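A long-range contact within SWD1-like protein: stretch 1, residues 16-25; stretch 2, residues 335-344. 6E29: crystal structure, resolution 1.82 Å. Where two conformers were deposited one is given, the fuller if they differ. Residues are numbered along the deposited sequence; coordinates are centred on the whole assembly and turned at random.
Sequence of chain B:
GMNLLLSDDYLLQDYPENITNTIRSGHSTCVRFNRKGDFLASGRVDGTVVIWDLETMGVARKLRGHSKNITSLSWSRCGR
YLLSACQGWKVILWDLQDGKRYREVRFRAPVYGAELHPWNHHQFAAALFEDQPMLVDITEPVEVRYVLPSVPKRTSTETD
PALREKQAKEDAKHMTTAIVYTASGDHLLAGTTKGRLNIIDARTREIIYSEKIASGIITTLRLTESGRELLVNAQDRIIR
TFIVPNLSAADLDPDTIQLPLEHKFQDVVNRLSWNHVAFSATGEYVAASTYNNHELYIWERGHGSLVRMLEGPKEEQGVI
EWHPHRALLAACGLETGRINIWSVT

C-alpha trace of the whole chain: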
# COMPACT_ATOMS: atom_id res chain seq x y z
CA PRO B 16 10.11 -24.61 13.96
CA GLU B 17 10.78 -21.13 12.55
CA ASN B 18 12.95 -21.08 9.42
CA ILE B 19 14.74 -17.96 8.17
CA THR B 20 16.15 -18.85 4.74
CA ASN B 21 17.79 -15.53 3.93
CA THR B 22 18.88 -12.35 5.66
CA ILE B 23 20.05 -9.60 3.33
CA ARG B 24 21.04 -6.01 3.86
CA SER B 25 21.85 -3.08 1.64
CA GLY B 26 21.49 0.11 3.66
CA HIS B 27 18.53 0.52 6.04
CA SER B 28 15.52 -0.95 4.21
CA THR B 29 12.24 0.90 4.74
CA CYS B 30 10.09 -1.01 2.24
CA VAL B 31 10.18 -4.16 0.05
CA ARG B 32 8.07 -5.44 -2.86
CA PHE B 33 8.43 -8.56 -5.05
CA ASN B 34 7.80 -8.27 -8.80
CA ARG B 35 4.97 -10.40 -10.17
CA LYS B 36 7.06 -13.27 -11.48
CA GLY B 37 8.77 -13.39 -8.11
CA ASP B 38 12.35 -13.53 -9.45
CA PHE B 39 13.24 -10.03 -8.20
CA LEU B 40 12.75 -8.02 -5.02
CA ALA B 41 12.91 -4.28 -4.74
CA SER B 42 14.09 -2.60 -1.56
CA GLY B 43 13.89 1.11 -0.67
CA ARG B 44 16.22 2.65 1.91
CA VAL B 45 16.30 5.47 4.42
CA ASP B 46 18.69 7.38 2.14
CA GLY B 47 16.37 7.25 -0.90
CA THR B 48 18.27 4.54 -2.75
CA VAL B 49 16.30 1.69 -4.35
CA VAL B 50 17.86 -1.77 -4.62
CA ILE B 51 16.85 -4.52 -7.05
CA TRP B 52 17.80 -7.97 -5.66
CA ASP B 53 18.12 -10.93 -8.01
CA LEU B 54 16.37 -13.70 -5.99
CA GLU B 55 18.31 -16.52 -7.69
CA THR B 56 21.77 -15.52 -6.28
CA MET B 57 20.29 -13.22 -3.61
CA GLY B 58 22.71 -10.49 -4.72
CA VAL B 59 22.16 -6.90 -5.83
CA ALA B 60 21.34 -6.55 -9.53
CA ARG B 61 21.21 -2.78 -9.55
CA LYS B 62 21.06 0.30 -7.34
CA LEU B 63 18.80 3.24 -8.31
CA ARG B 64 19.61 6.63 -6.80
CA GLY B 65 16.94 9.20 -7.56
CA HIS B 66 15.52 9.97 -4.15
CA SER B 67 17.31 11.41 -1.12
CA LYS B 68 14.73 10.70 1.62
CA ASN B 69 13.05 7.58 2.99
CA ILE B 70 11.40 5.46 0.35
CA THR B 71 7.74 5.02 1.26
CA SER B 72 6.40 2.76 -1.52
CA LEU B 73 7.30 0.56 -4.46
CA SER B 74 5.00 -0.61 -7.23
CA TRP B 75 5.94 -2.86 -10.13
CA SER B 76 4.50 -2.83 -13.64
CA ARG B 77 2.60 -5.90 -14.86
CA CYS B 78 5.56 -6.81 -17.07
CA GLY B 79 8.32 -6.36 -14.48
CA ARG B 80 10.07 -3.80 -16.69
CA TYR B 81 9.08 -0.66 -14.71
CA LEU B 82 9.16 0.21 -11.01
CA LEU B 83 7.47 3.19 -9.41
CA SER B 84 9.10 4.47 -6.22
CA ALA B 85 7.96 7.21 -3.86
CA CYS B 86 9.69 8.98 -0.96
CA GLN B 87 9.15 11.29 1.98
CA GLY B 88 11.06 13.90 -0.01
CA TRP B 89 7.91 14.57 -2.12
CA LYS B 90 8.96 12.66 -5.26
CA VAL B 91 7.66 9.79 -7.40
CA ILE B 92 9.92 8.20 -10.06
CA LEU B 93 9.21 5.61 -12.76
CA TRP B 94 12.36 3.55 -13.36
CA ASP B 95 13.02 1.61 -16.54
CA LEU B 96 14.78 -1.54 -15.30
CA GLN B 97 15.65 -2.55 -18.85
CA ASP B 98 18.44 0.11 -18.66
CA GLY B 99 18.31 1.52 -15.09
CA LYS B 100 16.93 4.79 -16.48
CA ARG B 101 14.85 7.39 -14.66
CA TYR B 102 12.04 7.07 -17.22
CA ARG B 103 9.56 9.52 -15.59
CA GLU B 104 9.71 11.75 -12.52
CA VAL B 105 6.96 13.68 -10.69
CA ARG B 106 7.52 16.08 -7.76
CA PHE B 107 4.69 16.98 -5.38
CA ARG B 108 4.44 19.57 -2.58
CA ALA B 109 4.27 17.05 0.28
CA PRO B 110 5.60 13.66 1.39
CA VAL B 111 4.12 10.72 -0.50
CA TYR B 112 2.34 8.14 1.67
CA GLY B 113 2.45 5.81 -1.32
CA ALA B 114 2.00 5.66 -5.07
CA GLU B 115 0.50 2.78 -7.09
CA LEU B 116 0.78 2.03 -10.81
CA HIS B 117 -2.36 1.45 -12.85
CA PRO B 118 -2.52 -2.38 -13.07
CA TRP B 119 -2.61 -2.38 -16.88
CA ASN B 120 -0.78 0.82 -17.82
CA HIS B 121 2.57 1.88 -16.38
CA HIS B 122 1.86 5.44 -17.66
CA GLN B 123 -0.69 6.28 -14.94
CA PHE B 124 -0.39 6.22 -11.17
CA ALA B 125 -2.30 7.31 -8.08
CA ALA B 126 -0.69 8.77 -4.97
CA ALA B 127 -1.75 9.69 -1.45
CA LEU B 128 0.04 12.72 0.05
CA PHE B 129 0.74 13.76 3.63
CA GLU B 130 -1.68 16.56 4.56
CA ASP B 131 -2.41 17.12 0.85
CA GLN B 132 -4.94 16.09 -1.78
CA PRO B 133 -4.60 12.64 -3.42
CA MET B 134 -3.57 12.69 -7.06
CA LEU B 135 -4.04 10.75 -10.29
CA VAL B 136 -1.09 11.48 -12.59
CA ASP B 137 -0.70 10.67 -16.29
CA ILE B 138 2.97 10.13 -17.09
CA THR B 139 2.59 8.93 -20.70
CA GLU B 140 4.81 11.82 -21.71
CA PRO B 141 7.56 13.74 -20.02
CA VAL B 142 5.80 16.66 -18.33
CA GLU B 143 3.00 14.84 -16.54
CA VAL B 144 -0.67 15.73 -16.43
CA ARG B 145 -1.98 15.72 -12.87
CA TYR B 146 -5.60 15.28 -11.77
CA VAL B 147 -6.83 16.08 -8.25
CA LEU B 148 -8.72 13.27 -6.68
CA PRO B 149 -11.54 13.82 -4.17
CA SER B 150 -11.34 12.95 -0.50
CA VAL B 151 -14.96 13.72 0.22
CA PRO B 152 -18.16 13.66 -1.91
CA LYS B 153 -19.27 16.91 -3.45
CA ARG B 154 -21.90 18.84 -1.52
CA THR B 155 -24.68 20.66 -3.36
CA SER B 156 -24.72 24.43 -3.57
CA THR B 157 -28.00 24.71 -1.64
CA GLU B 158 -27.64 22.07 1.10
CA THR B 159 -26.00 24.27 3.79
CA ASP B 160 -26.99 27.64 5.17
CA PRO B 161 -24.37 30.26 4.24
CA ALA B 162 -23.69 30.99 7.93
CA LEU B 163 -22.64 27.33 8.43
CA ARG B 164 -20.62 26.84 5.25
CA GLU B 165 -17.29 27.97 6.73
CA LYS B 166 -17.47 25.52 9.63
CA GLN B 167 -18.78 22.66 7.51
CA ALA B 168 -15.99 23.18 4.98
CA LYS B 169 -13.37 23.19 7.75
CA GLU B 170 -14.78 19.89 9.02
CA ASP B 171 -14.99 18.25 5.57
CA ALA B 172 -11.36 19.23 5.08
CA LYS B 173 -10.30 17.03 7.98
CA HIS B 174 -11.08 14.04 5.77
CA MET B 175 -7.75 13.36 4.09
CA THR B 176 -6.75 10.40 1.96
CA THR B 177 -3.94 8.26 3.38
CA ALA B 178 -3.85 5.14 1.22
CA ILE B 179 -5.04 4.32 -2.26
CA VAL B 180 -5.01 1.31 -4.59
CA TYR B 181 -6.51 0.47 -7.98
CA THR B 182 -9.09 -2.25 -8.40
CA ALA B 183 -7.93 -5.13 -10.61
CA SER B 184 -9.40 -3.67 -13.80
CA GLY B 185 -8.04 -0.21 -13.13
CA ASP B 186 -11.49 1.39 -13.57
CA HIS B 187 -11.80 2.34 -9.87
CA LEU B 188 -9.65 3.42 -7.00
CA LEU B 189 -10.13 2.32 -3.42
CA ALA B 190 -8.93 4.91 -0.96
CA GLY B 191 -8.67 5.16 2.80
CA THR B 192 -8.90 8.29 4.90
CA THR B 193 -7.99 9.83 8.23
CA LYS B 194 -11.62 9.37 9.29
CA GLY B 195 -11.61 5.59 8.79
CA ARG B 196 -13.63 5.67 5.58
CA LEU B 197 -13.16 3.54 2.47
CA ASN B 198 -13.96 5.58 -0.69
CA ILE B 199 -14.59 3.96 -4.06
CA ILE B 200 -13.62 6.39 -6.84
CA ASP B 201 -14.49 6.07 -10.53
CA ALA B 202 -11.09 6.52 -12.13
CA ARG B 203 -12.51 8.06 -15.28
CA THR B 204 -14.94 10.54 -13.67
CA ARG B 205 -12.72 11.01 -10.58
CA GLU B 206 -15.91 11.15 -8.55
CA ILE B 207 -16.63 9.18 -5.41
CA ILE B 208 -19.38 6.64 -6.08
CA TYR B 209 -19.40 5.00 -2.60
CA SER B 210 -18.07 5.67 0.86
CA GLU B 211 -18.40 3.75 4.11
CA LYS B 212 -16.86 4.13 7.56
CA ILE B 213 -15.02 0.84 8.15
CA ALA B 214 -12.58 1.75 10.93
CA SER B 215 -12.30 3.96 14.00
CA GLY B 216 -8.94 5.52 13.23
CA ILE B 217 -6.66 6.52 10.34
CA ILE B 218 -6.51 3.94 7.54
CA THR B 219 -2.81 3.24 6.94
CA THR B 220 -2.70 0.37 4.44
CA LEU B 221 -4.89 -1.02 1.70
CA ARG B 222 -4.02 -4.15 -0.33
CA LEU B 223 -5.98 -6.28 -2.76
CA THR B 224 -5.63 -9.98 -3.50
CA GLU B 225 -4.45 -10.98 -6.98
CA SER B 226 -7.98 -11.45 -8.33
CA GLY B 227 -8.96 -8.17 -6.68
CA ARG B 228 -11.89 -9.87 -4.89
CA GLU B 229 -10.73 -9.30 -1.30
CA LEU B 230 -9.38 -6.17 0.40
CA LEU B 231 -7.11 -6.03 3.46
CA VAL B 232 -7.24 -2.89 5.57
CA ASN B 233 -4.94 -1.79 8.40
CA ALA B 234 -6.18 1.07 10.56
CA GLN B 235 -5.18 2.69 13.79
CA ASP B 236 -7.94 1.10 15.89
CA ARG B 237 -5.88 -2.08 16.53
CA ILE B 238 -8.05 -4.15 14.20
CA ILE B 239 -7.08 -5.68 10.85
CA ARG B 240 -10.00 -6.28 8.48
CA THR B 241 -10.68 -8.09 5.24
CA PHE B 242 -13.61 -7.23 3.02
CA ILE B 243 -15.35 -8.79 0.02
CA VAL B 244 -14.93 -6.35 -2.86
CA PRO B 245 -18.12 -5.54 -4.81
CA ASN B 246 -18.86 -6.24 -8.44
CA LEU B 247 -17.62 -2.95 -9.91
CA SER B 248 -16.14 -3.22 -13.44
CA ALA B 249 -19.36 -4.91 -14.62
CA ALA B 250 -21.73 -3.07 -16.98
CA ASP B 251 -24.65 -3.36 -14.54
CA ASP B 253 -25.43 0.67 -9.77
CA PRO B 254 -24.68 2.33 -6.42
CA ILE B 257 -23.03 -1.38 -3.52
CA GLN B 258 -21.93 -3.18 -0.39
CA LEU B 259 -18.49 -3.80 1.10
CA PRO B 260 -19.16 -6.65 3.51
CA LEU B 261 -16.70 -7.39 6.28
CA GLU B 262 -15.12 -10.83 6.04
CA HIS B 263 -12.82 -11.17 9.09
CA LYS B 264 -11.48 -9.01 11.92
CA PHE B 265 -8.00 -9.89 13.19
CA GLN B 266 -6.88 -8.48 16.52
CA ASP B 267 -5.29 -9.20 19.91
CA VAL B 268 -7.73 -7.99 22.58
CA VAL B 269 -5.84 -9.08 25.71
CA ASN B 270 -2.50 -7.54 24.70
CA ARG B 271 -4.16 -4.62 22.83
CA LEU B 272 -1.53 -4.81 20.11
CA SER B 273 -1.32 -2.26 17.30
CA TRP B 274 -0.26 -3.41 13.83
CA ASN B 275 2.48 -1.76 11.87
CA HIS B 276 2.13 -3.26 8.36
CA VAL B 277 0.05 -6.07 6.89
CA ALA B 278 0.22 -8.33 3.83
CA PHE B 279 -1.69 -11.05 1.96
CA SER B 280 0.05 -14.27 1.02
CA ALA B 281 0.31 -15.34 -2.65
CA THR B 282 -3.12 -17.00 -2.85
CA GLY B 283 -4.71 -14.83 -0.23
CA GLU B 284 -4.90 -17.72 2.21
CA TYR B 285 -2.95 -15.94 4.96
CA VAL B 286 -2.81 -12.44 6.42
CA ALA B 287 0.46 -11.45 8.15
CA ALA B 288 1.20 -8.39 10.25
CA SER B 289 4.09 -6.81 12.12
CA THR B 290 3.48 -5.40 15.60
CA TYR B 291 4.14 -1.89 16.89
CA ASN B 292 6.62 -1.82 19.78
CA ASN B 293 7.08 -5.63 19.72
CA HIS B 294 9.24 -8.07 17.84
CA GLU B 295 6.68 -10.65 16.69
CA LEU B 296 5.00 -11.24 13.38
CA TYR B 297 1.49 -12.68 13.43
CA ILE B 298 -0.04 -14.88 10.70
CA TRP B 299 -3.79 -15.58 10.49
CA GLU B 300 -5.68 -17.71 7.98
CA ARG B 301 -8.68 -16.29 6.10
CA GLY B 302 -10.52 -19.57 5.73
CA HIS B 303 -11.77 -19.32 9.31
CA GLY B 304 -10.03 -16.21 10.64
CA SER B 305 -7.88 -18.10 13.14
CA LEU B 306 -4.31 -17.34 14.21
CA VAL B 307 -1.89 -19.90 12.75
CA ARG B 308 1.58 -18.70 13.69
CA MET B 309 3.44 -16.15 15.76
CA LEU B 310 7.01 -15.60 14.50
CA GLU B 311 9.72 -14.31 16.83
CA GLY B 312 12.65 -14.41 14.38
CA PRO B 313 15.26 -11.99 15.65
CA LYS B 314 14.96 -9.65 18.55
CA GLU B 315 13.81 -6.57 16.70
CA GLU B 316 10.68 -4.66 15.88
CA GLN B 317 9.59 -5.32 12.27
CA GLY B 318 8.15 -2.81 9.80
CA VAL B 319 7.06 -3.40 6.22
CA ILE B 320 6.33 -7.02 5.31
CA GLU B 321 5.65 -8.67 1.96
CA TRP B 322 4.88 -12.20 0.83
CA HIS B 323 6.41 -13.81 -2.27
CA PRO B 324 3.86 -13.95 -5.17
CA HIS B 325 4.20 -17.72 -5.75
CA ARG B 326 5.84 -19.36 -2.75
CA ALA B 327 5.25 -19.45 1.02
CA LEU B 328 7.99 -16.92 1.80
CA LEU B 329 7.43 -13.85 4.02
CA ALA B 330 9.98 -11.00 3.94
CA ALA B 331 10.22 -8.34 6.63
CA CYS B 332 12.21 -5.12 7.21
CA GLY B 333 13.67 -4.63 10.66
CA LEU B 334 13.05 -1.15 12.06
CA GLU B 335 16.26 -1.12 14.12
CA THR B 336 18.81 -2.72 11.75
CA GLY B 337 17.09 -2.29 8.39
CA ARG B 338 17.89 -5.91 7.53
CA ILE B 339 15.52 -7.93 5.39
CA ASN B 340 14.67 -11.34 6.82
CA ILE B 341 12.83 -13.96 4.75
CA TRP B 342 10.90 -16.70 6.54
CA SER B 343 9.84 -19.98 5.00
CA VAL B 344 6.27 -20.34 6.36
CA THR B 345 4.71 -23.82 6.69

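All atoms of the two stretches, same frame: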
# COMPACT_ATOMS: atom_id res chain seq x y z
N PRO B 16 8.75 -25.02 14.34
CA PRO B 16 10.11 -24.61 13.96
C PRO B 16 10.09 -23.43 13.00
O PRO B 16 9.54 -23.55 11.92
CB PRO B 16 10.69 -25.84 13.26
CG PRO B 16 9.87 -26.99 13.79
CD PRO B 16 8.48 -26.43 14.00
N GLU B 17 10.67 -22.30 13.42
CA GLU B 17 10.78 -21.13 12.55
C GLU B 17 12.02 -21.28 11.66
O GLU B 17 13.07 -21.77 12.11
CB GLU B 17 10.91 -19.90 13.43
CG GLU B 17 10.29 -18.70 13.03
CD GLU B 17 10.28 -17.70 14.16
OE1 GLU B 17 9.76 -17.99 15.26
OE2 GLU B 17 10.82 -16.61 13.91
N ASN B 18 11.89 -20.90 10.40
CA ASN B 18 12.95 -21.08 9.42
C ASN B 18 13.18 -19.78 8.67
O ASN B 18 12.33 -19.40 7.85
CB ASN B 18 12.60 -22.15 8.41
CG ASN B 18 12.76 -23.50 8.98
OD1 ASN B 18 13.86 -23.89 9.35
ND2 ASN B 18 11.65 -24.23 9.07
N ILE B 19 14.33 -19.16 8.90
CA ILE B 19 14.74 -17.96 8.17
C ILE B 19 15.78 -18.38 7.12
O ILE B 19 16.90 -18.79 7.46
CB ILE B 19 15.26 -16.90 9.14
CG1 ILE B 19 14.07 -16.45 10.04
CG2 ILE B 19 15.88 -15.71 8.39
CD1 ILE B 19 14.37 -15.42 11.08
N THR B 20 15.37 -18.33 5.86
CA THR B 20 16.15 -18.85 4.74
C THR B 20 17.16 -17.85 4.23
O THR B 20 18.19 -18.23 3.68
CB THR B 20 15.21 -19.26 3.58
OG1 THR B 20 14.51 -18.11 3.09
CG2 THR B 20 14.21 -20.24 4.08
N ASN B 21 16.90 -16.56 4.42
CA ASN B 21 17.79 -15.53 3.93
C ASN B 21 17.68 -14.32 4.83
O ASN B 21 16.60 -14.02 5.36
CB ASN B 21 17.44 -15.16 2.48
CG ASN B 21 17.65 -16.31 1.55
OD1 ASN B 21 16.70 -17.04 1.25
ND2 ASN B 21 18.90 -16.53 1.14
N THR B 22 18.81 -13.67 5.04
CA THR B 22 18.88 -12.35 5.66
C THR B 22 19.74 -11.54 4.71
O THR B 22 20.86 -11.96 4.38
CB THR B 22 19.51 -12.34 7.07
OG1 THR B 22 18.78 -13.20 7.98
CG2 THR B 22 19.52 -10.93 7.61
N ILE B 23 19.24 -10.42 4.22
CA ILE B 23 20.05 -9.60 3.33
C ILE B 23 20.02 -8.16 3.83
O ILE B 23 19.11 -7.74 4.54
CB ILE B 23 19.57 -9.69 1.87
CG1 ILE B 23 18.10 -9.20 1.77
CG2 ILE B 23 19.76 -11.15 1.37
CD1 ILE B 23 17.48 -9.29 0.39
N ARG B 24 21.03 -7.41 3.44
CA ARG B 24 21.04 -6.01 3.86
C ARG B 24 21.79 -5.20 2.84
O ARG B 24 22.93 -5.54 2.48
CB ARG B 24 21.66 -5.82 5.26
CG ARG B 24 21.37 -4.42 5.85
CD ARG B 24 22.17 -4.12 7.12
NE ARG B 24 21.75 -2.84 7.71
CZ ARG B 24 22.22 -1.65 7.36
NH1 ARG B 24 23.15 -1.55 6.41
NH2 ARG B 24 21.78 -0.55 7.95
N SER B 25 21.15 -4.13 2.38
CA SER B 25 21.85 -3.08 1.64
C SER B 25 21.31 -1.75 2.17
O SER B 25 20.19 -1.37 1.83
CB SER B 25 21.65 -3.23 0.14
OG SER B 25 22.25 -2.13 -0.54
N GLU B 335 15.06 -1.54 13.41
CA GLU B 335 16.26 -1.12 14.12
C GLU B 335 17.52 -1.29 13.27
O GLU B 335 18.40 -0.42 13.28
CB GLU B 335 16.41 -1.88 15.45
CG GLU B 335 15.33 -1.54 16.52
CD GLU B 335 15.09 -2.66 17.56
OE1 GLU B 335 16.05 -3.00 18.32
OE2 GLU B 335 13.95 -3.22 17.60
N THR B 336 17.62 -2.40 12.54
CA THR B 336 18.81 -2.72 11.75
C THR B 336 18.65 -2.46 10.27
O THR B 336 19.66 -2.37 9.56
CB THR B 336 19.17 -4.20 11.92
OG1 THR B 336 18.13 -4.99 11.32
CG2 THR B 336 19.39 -4.54 13.41
N GLY B 337 17.41 -2.35 9.80
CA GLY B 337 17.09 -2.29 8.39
C GLY B 337 17.42 -3.54 7.61
O GLY B 337 17.43 -3.48 6.37
N ARG B 338 17.68 -4.67 8.26
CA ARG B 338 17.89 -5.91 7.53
C ARG B 338 16.59 -6.44 6.97
O ARG B 338 15.52 -6.27 7.56
CB ARG B 338 18.48 -6.96 8.45
CG ARG B 338 19.88 -6.60 8.85
CD ARG B 338 20.60 -7.78 9.39
NE ARG B 338 20.27 -8.06 10.77
CZ ARG B 338 20.96 -7.59 11.81
NH1 ARG B 338 22.01 -6.79 11.61
NH2 ARG B 338 20.61 -7.93 13.04
N ILE B 339 16.69 -7.24 5.90
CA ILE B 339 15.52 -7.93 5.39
C ILE B 339 15.67 -9.40 5.73
O ILE B 339 16.61 -10.06 5.27
CB ILE B 339 15.34 -7.77 3.87
CG1 ILE B 339 15.22 -6.30 3.49
CG2 ILE B 339 14.08 -8.55 3.44
CD1 ILE B 339 15.58 -6.02 2.02
N ASN B 340 14.73 -9.91 6.53
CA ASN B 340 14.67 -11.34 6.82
C ASN B 340 13.56 -12.00 6.02
O ASN B 340 12.47 -11.44 5.91
CB ASN B 340 14.44 -11.58 8.31
CG ASN B 340 15.68 -11.35 9.11
OD1 ASN B 340 16.54 -12.23 9.18
ND2 ASN B 340 15.80 -10.16 9.71
N ILE B 341 13.82 -13.21 5.53
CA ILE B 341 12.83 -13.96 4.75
C ILE B 341 12.58 -15.28 5.44
O ILE B 341 13.52 -16.10 5.62
CB ILE B 341 13.28 -14.19 3.31
CG1 ILE B 341 13.51 -12.86 2.59
CG2 ILE B 341 12.23 -15.01 2.59
CD1 ILE B 341 14.17 -13.08 1.23
N TRP B 342 11.35 -15.46 5.91
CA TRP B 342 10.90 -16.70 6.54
C TRP B 342 10.32 -17.64 5.51
O TRP B 342 9.55 -17.21 4.65
CB TRP B 342 9.76 -16.44 7.54
CG TRP B 342 10.15 -15.93 8.85
CD1 TRP B 342 10.25 -16.64 10.02
CD2 TRP B 342 10.46 -14.57 9.18
NE1 TRP B 342 10.60 -15.81 11.05
CE2 TRP B 342 10.75 -14.54 10.57
CE3 TRP B 342 10.54 -13.39 8.44
CZ2 TRP B 342 11.12 -13.37 11.22
CZ3 TRP B 342 10.90 -12.25 9.08
CH2 TRP B 342 11.17 -12.23 10.46
N SER B 343 10.57 -18.92 5.69
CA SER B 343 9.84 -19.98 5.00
C SER B 343 8.69 -20.43 5.91
O SER B 343 8.93 -21.02 6.96
CB SER B 343 10.76 -21.15 4.67
OG SER B 343 11.39 -20.92 3.44
N VAL B 344 7.45 -20.18 5.50
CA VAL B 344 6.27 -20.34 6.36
C VAL B 344 5.52 -21.61 5.99
O VAL B 344 4.92 -21.69 4.91
CB VAL B 344 5.34 -19.13 6.24
CG1 VAL B 344 4.24 -19.20 7.29
CG2 VAL B 344 6.13 -17.84 6.37
O HOH W 1 9.31 -20.07 9.54
O HOH W 2 18.66 -3.62 3.69

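This contact is an antiparallel pairing of two beta strands from opposite ends of the chain, held by backbone hydrogen bonds and reinforced by side-chain bonds along its length. Residues that touch are at least 312 positions apart in sequence. The strand that ends at Ile23 runs beside strand 339-343 with an angle of 162° between their directions, and the axes approach to 4.6 Å. Together the stretches bury 805 Å², both sides summed.

The backbone ladder is regular around Ile23 and Ile339. Ile23 N donates to Ile339 O at 2.9 Å, and Ile339 N returns a bond to Ile23 O at 2.8 Å. This is a hydrogen-bonded antiparallel pair. Ile341 N then donates to Asn21 O at 2.9 Å. Between these bonds, Thr22 and Asn340 form a non-hydrogen-bonded pair, and Thr22 CA lies 3.2 Å from Ile339 O in a CA-H...O contact.

The register shifts by one residue between Ile19 and Asn21, which marks a beta bulge. Thr20 is the extra residue. Its phi/psi of -85/-27 departs from the extended values of its neighbours. Ile341 therefore bonds to two residues: its N to Asn21 O, and Ile341 O to Thr20 N at 2.9 Å. Beyond the bulge the pairing resumes, with Ile19 opposite Trp342. Ser343 N donates to Asn18 O at 2.8 Å. The reverse link is made through water 1, which accepts from Asn18 N at 2.8 Å and donates to Ser343 O at 2.8 Å.

Ile19, Thr22, Asn340 and Trp342 share one face of the sheet. Ile19 lies over the indole. Ile19 CG1 is 3.8 Å from the centroid of the five-membered ring of Trp342 and 13° off the ring normal, a CH-pi contact. Glu17 approaches the edge of the same ring. Trp342 NE1 donates to Glu17 OE2 at 3.0 Å, nearly linear at 175°, although the position of OE2 is less certain. The ring thus uses its face for an aliphatic chain and its polar edge for a carboxylate. Further along, Thr22 OG1 donates to Asn340 OD1 at 2.7 Å, so a short side-chain bond joins a pair that lacks direct backbone bonds.

The other face carries Asn21, Ile23, Ile339 and Ile341. Ile23 CG1 packs against Ile339 CB at 3.8 Å, an apolar contact beside their paired backbone bonds. Asn21 CB comes to 4.1 Å from Ile341 CD1.

Past the strand, Arg24 extends along the loop before strand 339-343. Its first three chi angles are all t, which carries the guanidinium to Thr336. Arg24 NE donates to Thr336 O at 2.8 Å, and Arg24 NH2 donates to the same Thr336 O at 3.2 Å. The carbonyl lies at the guanidinium edge, near its plane, where the N-H groups point. Within the loop, Arg338 N donates to Thr336 OG1 at 3.1 Å. Gly337 has a positive phi of 64°, which favours glycine.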